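Side-chain contacts in peptidase M16 domain protein (PDB 4XEA), which is a putative metallopeptidase of the M16 family that binds a metal ion, here nickel, and probably cleaves peptide bonds: residues Ile105-His108 with Val109-Leu113; Asn367-Leu370 with Val371-Val375; Met397-Glu400 with Arg401-Arg405. All blocks are in the same frame, centred on the assembly; numbering follows the deposited sequence. Where two conformers were deposited one is given.

Interaction 1 (Ile105-His108 with Val109-Leu113); sequences IAKH and VGTLL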
# COMPACT_ATOMS: atom_id res chain seq x y z
N ILE A 105 2.89 5.66 24.86
CA ILE A 105 1.77 6.29 24.18
C ILE A 105 1.42 7.60 24.89
O ILE A 105 1.14 8.58 24.22
CB ILE A 105 0.56 5.31 24.09
CG1 ILE A 105 0.98 4.02 23.36
CG2 ILE A 105 -0.60 5.94 23.36
CD1 ILE A 105 1.65 4.26 22.01
N ALA A 106 1.50 7.63 26.23
CA ALA A 106 1.26 8.88 27.00
C ALA A 106 2.13 10.02 26.47
O ALA A 106 1.63 11.12 26.22
CB ALA A 106 1.50 8.68 28.53
N LYS A 107 3.41 9.73 26.26
CA LYS A 107 4.34 10.74 25.76
C LYS A 107 3.97 11.21 24.35
O LYS A 107 3.99 12.41 24.08
CB LYS A 107 5.78 10.21 25.78
CG LYS A 107 6.84 11.25 25.38
CD LYS A 107 8.19 10.95 26.01
CE LYS A 107 8.26 11.52 27.44
NZ LYS A 107 9.48 11.13 28.15
N HIS A 108 3.60 10.27 23.48
CA HIS A 108 3.36 10.58 22.10
C HIS A 108 2.08 11.42 21.95
O HIS A 108 2.06 12.38 21.19
CB HIS A 108 3.25 9.31 21.24
CG HIS A 108 4.50 8.49 21.21
ND1 HIS A 108 5.73 9.02 20.88
CD2 HIS A 108 4.72 7.18 21.47
CE1 HIS A 108 6.65 8.08 20.96
NE2 HIS A 108 6.07 6.95 21.32
N VAL A 109 1.03 11.05 22.66
CA VAL A 109 -0.19 11.85 22.64
C VAL A 109 0.05 13.28 23.10
O VAL A 109 -0.48 14.22 22.51
CB VAL A 109 -1.31 11.22 23.48
CG1 VAL A 109 -2.55 12.17 23.50
CG2 VAL A 109 -1.68 9.87 22.88
N GLY A 110 0.84 13.43 24.16
CA GLY A 110 1.29 14.73 24.66
C GLY A 110 2.06 15.53 23.61
O GLY A 110 1.81 16.71 23.40
N THR A 111 2.98 14.88 22.91
CA THR A 111 3.75 15.53 21.86
C THR A 111 2.84 15.94 20.69
O THR A 111 3.00 17.03 20.10
CB THR A 111 4.85 14.59 21.36
OG1 THR A 111 5.63 14.10 22.48
CG2 THR A 111 5.74 15.30 20.33
N LEU A 112 1.88 15.08 20.36
CA LEU A 112 0.94 15.34 19.26
C LEU A 112 0.10 16.58 19.59
O LEU A 112 -0.01 17.50 18.78
CB LEU A 112 0.05 14.11 19.01
CG LEU A 112 -0.98 14.26 17.88
CD1 LEU A 112 -0.32 14.57 16.55
CD2 LEU A 112 -1.85 13.03 17.82
N LEU A 113 -0.48 16.61 20.78
CA LEU A 113 -1.28 17.78 21.17
C LEU A 113 -0.39 19.02 21.16
O LEU A 113 -0.75 20.03 20.57
CB LEU A 113 -1.92 17.60 22.54
CG LEU A 113 -3.03 16.55 22.62
CD1 LEU A 113 -3.34 16.19 24.08
CD2 LEU A 113 -4.29 17.02 21.86
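V109 N donates to I105 O at 2.9 Å, in a nearly straight bond (N-H...O 177°), and A106, K107 and H108 pass their carbonyls to G110, T111 and L112 in the same i to i+4 rhythm of a regular α-helix. The distinctive side-chain bond is made by T111. Its hydroxyl OG1 gives a hydrogen bond to K107 O at 2.8 Å, while its own amide N reaches the same oxygen at 2.9 Å, and so one residue grips one carbonyl twice. The side-chain bond is possible because OG1 sits opposite the carbonyl carbon (chi1 -52°), leaning back along the helix. It arrives from above the carbonyl plane, 41° out of it, whereas the amide lies closer to that plane. A valine here lacks the hydroxyl, and K107 O would probably be left with the backbone amide alone and be less firmly held. On another side of the helix, I105 and V109 meet through single methyls, CG2 to CG2 at 4.1 Å, their side chains slanting across one another. V109 CG2 also rests 3.4 Å from I105 O, beside the very carbonyl its amide uses. These branched residues suit a seam, for I105 goes on to I207 and V109 to I211, both on helix 204-216. H108 turns its ring from this turn to strand 95-101, meeting F99, and its NE2 is hydrogen-bonded to H82 O; L112 packs on Y97 and F99 of the same strand. Helix 105-116 thus follows strand 95-101 and packs back against it, beside helix 204-216, an arrangement typical of the α/β sandwich of M16 peptidase domains.

Interaction 2 (Asn367-Leu370 with Val371-Val375); sequences NAFL and VRNWV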
# COMPACT_ATOMS: atom_id res chain seq x y z
N ASN A 367 -6.26 -0.37 12.62
CA ASN A 367 -6.23 0.87 13.41
C ASN A 367 -6.31 2.09 12.49
O ASN A 367 -7.11 2.98 12.76
CB ASN A 367 -4.97 1.01 14.25
CG ASN A 367 -4.94 0.06 15.43
OD1 ASN A 367 -5.98 -0.27 16.01
ND2 ASN A 367 -3.76 -0.38 15.78
N ALA A 368 -5.49 2.12 11.44
CA ALA A 368 -5.45 3.30 10.55
C ALA A 368 -6.81 3.59 9.92
O ALA A 368 -7.26 4.73 9.90
CB ALA A 368 -4.39 3.16 9.47
N PHE A 369 -7.46 2.58 9.37
CA PHE A 369 -8.82 2.78 8.82
C PHE A 369 -9.83 3.30 9.87
O PHE A 369 -10.54 4.32 9.68
CB PHE A 369 -9.31 1.50 8.14
CG PHE A 369 -10.72 1.59 7.59
CD1 PHE A 369 -10.92 1.86 6.23
CD2 PHE A 369 -11.83 1.36 8.39
CE1 PHE A 369 -12.22 1.93 5.69
CE2 PHE A 369 -13.14 1.45 7.87
CZ PHE A 369 -13.32 1.73 6.50
N LEU A 370 -9.92 2.61 11.01
CA LEU A 370 -10.83 3.04 12.06
C LEU A 370 -10.65 4.51 12.40
O LEU A 370 -11.63 5.27 12.56
CB LEU A 370 -10.61 2.20 13.33
CG LEU A 370 -11.06 0.76 13.26
CD1 LEU A 370 -10.42 -0.08 14.37
CD2 LEU A 370 -12.56 0.69 13.31
N VAL A 371 -9.40 4.93 12.52
CA VAL A 371 -9.10 6.28 12.98
C VAL A 371 -9.41 7.30 11.88
O VAL A 371 -10.16 8.24 12.10
CB VAL A 371 -7.60 6.38 13.44
CG1 VAL A 371 -7.23 7.84 13.60
CG2 VAL A 371 -7.39 5.59 14.78
N ARG A 372 -8.82 7.09 10.70
CA ARG A 372 -8.97 7.98 9.54
C ARG A 372 -10.44 8.22 9.22
O ARG A 372 -10.88 9.35 9.02
CB ARG A 372 -8.29 7.38 8.29
CG ARG A 372 -7.06 8.14 7.75
CD ARG A 372 -6.49 7.53 6.46
NE ARG A 372 -7.50 6.82 5.66
CZ ARG A 372 -7.51 5.50 5.47
NH1 ARG A 372 -6.56 4.74 6.00
NH2 ARG A 372 -8.46 4.94 4.75
N ASN A 373 -11.21 7.14 9.18
CA ASN A 373 -12.64 7.25 8.88
C ASN A 373 -13.50 7.88 9.97
O ASN A 373 -14.40 8.68 9.67
CB ASN A 373 -13.17 5.93 8.40
CG ASN A 373 -12.68 5.65 7.01
OD1 ASN A 373 -13.24 6.16 6.08
ND2 ASN A 373 -11.55 4.99 6.87
N TRP A 374 -13.19 7.61 11.23
CA TRP A 374 -13.90 8.27 12.34
C TRP A 374 -13.70 9.77 12.21
O TRP A 374 -14.67 10.57 12.21
CB TRP A 374 -13.43 7.78 13.73
CG TRP A 374 -14.54 7.84 14.71
CD1 TRP A 374 -15.29 6.80 15.12
CD2 TRP A 374 -15.05 9.00 15.40
NE1 TRP A 374 -16.23 7.20 16.01
CE2 TRP A 374 -16.14 8.57 16.16
CE3 TRP A 374 -14.71 10.36 15.41
CZ2 TRP A 374 -16.89 9.44 16.99
CZ3 TRP A 374 -15.47 11.25 16.22
CH2 TRP A 374 -16.56 10.80 16.96
N VAL A 375 -12.43 10.14 12.00
CA VAL A 375 -12.06 11.55 11.82
C VAL A 375 -12.80 12.21 10.67
O VAL A 375 -13.38 13.31 10.80
CB VAL A 375 -10.57 11.73 11.57
CG1 VAL A 375 -10.29 13.15 11.11
CG2 VAL A 375 -9.73 11.37 12.86
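V371 lies one turn beyond N367, and V371 N donates to N367 O at 3.0 Å while its CG2 methyl settles 3.3 Å from the same oxygen. A β-branched valine suits this buried place: it is compact, and it packs on M34 of strand 31-37 and A199 of strand 194-200. N367, at the head of the turn, spends its own amide group on R25 and Q30. Next comes R372, whose backbone N donates to A368 O at 2.9 Å. Its CB lies 3.3 Å from A368 O, but the end of its chain is held in more than one position and its place is doubtful.

N373 contributes a second, side-chain bond. Its backbone N and its side-chain ND2 both donate to F369 O, the latter at 3.1 Å and with the acceptor almost exactly in the amide plane. The CG of N373 lies opposite its carbonyl carbon (chi1 -73°), which swings the amide back towards the previous turn. There ND2 also stands over one face of the F369 ring, 3.2 Å above its plane and displaced towards the rim, nearest to CD1 and CE1. Ring and amide planes are inclined by 36°, neither stacked flat nor perpendicular. F387 of helix 387-396 touches both F369 and N373.

W374 N donates to L370 O at 3.1 Å, its indole leading away to F385 and F378, while L370 packs on F7 and F387. The chemistry is divided by side. V371 and V375 pack on the sheet together with A368, W374 and R372. On the F387 side F369 O, which takes both N and ND2 of N373, holds the amide over the F369 ring; this probably limits its rotation and gives a polar group a place among hydrophobic neighbours.

Interaction 3 (Met397-Glu400 with Arg401-Arg405); sequences MTLE and RANAR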
# COMPACT_ATOMS: atom_id res chain seq x y z
N MSE A 397 -29.51 -0.44 2.06
CA MSE A 397 -29.47 0.05 0.69
C MSE A 397 -30.31 -0.81 -0.28
O MSE A 397 -30.27 -2.05 -0.20
CB MSE A 397 -28.01 0.05 0.27
CG MSE A 397 -27.81 0.29 -1.13
SE MSE A 397 -27.84 2.15 -1.46
CE MSE A 397 -26.46 1.86 -2.77
N THR A 398 -31.10 -0.17 -1.16
CA THR A 398 -32.01 -0.89 -2.09
C THR A 398 -31.64 -0.69 -3.58
O THR A 398 -30.97 0.27 -3.93
CB THR A 398 -33.49 -0.45 -1.89
OG1 THR A 398 -33.64 0.94 -2.23
CG2 THR A 398 -33.92 -0.64 -0.46
N LEU A 399 -32.13 -1.58 -4.45
CA LEU A 399 -31.96 -1.41 -5.91
C LEU A 399 -32.64 -0.12 -6.41
O LEU A 399 -32.10 0.56 -7.30
CB LEU A 399 -32.54 -2.64 -6.67
CG LEU A 399 -32.40 -2.69 -8.21
CD1 LEU A 399 -30.95 -2.66 -8.68
CD2 LEU A 399 -33.16 -3.93 -8.79
N GLU A 400 -33.80 0.23 -5.86
CA GLU A 400 -34.47 1.50 -6.23
C GLU A 400 -33.57 2.69 -5.92
O GLU A 400 -33.36 3.60 -6.74
CB GLU A 400 -35.79 1.64 -5.47
CG GLU A 400 -36.53 3.00 -5.64
CD GLU A 400 -37.95 2.97 -5.06
OE1 GLU A 400 -38.10 3.01 -3.82
OE2 GLU A 400 -38.93 2.87 -5.84
N ARG A 401 -33.03 2.68 -4.72
CA ARG A 401 -32.09 3.75 -4.35
C ARG A 401 -30.84 3.75 -5.25
O ARG A 401 -30.38 4.82 -5.67
CB ARG A 401 -31.76 3.67 -2.85
CG ARG A 401 -30.74 4.66 -2.35
CD ARG A 401 -31.07 6.14 -2.67
NE ARG A 401 -29.97 7.00 -2.22
CZ ARG A 401 -29.62 8.15 -2.80
NH1 ARG A 401 -30.27 8.63 -3.86
NH2 ARG A 401 -28.59 8.82 -2.32
N ALA A 402 -30.32 2.58 -5.61
CA ALA A 402 -29.17 2.52 -6.53
C ALA A 402 -29.55 3.10 -7.90
O ALA A 402 -28.75 3.85 -8.49
CB ALA A 402 -28.64 1.10 -6.69
N ASN A 403 -30.75 2.79 -8.40
CA ASN A 403 -31.22 3.40 -9.65
C ASN A 403 -31.40 4.92 -9.53
O ASN A 403 -30.96 5.65 -10.42
CB ASN A 403 -32.48 2.72 -10.20
CG ASN A 403 -32.20 1.34 -10.84
OD1 ASN A 403 -31.39 1.21 -11.77
ND2 ASN A 403 -32.87 0.31 -10.35
N ALA A 404 -32.00 5.40 -8.44
CA ALA A 404 -32.20 6.85 -8.26
C ALA A 404 -30.86 7.59 -8.22
O ALA A 404 -30.70 8.66 -8.81
CB ALA A 404 -33.02 7.16 -7.01
N ARG A 405 -29.88 7.02 -7.52
CA ARG A 405 -28.55 7.66 -7.42
C ARG A 405 -27.89 7.75 -8.81
O ARG A 405 -27.35 8.79 -9.18
CB ARG A 405 -27.66 6.86 -6.45
CG ARG A 405 -26.20 7.33 -6.34
CD ARG A 405 -26.06 8.40 -5.27
NE ARG A 405 -26.48 9.78 -5.61
CZ ARG A 405 -25.65 10.75 -5.98
NH1 ARG A 405 -26.09 11.98 -6.15
NH2 ARG A 405 -24.36 10.51 -6.19
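T398 OG1 accepts from R401 N at 3.1 Å, with an N-H...O angle of 161°, and the oxygen also lies 3.4 Å from R401 CB. The hydroxyl can do this because chi1 of 64° places it between the backbone N and the carbonyl carbon, where it bends in over the opening turn. T398 O meanwhile receives A402 N at 2.9 Å, the first backbone bond of the turn. M397, present as selenomethionine, crosses R401 at about a right angle: its bent chain brings SE, standing where methionine has its sulfur, to 3.9 Å from R401 CG, on the aliphatic part of the arginine. One turn on, the ND2 of N403 sits 3.7 Å from L399 CG, the two side chains slanting across each other.

This is a threonine N-cap. M397 leaves helix 387-396, T398 OG1 supplies an acceptor to an amide of the first turn, while M397 O, four residues back, is taken by R353, and helix 399-409 begins at once. A short β-branched hydroxyl residue suits the site, since it reaches its own helix end without a flexible chain.

Farther out, R401 extends its guanidinium to a salt bridge with E270, and R405 CB lies 4.1 Å above the guanidinium plane of R401, displaced toward its rim. R405 itself is held by E259 and E408. N403 OD1 accepts from I344 N, which fixes the amide that flanks L399, and L399 and A402 both pack on I344. M397 fits between helices, touching A274 and I277 of helix 265-283 and F349 of helix 346-363.

In the fold
Interactions 1 and 2 lie inside helices, interaction 3 at the start of one. The first two both pack on strand 31-37 of the six-stranded sheet, with centres 18 Å apart and no touch between them; interaction 2 also meets strand 194-200. Interaction 3, on the opposite side of the chain's centre from interaction 1, packs instead on helices 265-283 and 346-363. Interaction 2 has no exposed residue among those that touch, interaction 1 has one and interaction 3 three. Interactions 1 and 2 each have one carbonyl gripped by two donors from a single residue, with a hydroxyl in the former and an amide over a ring in the latter; interaction 3 has a hydroxyl cap and arginines paired to glutamates.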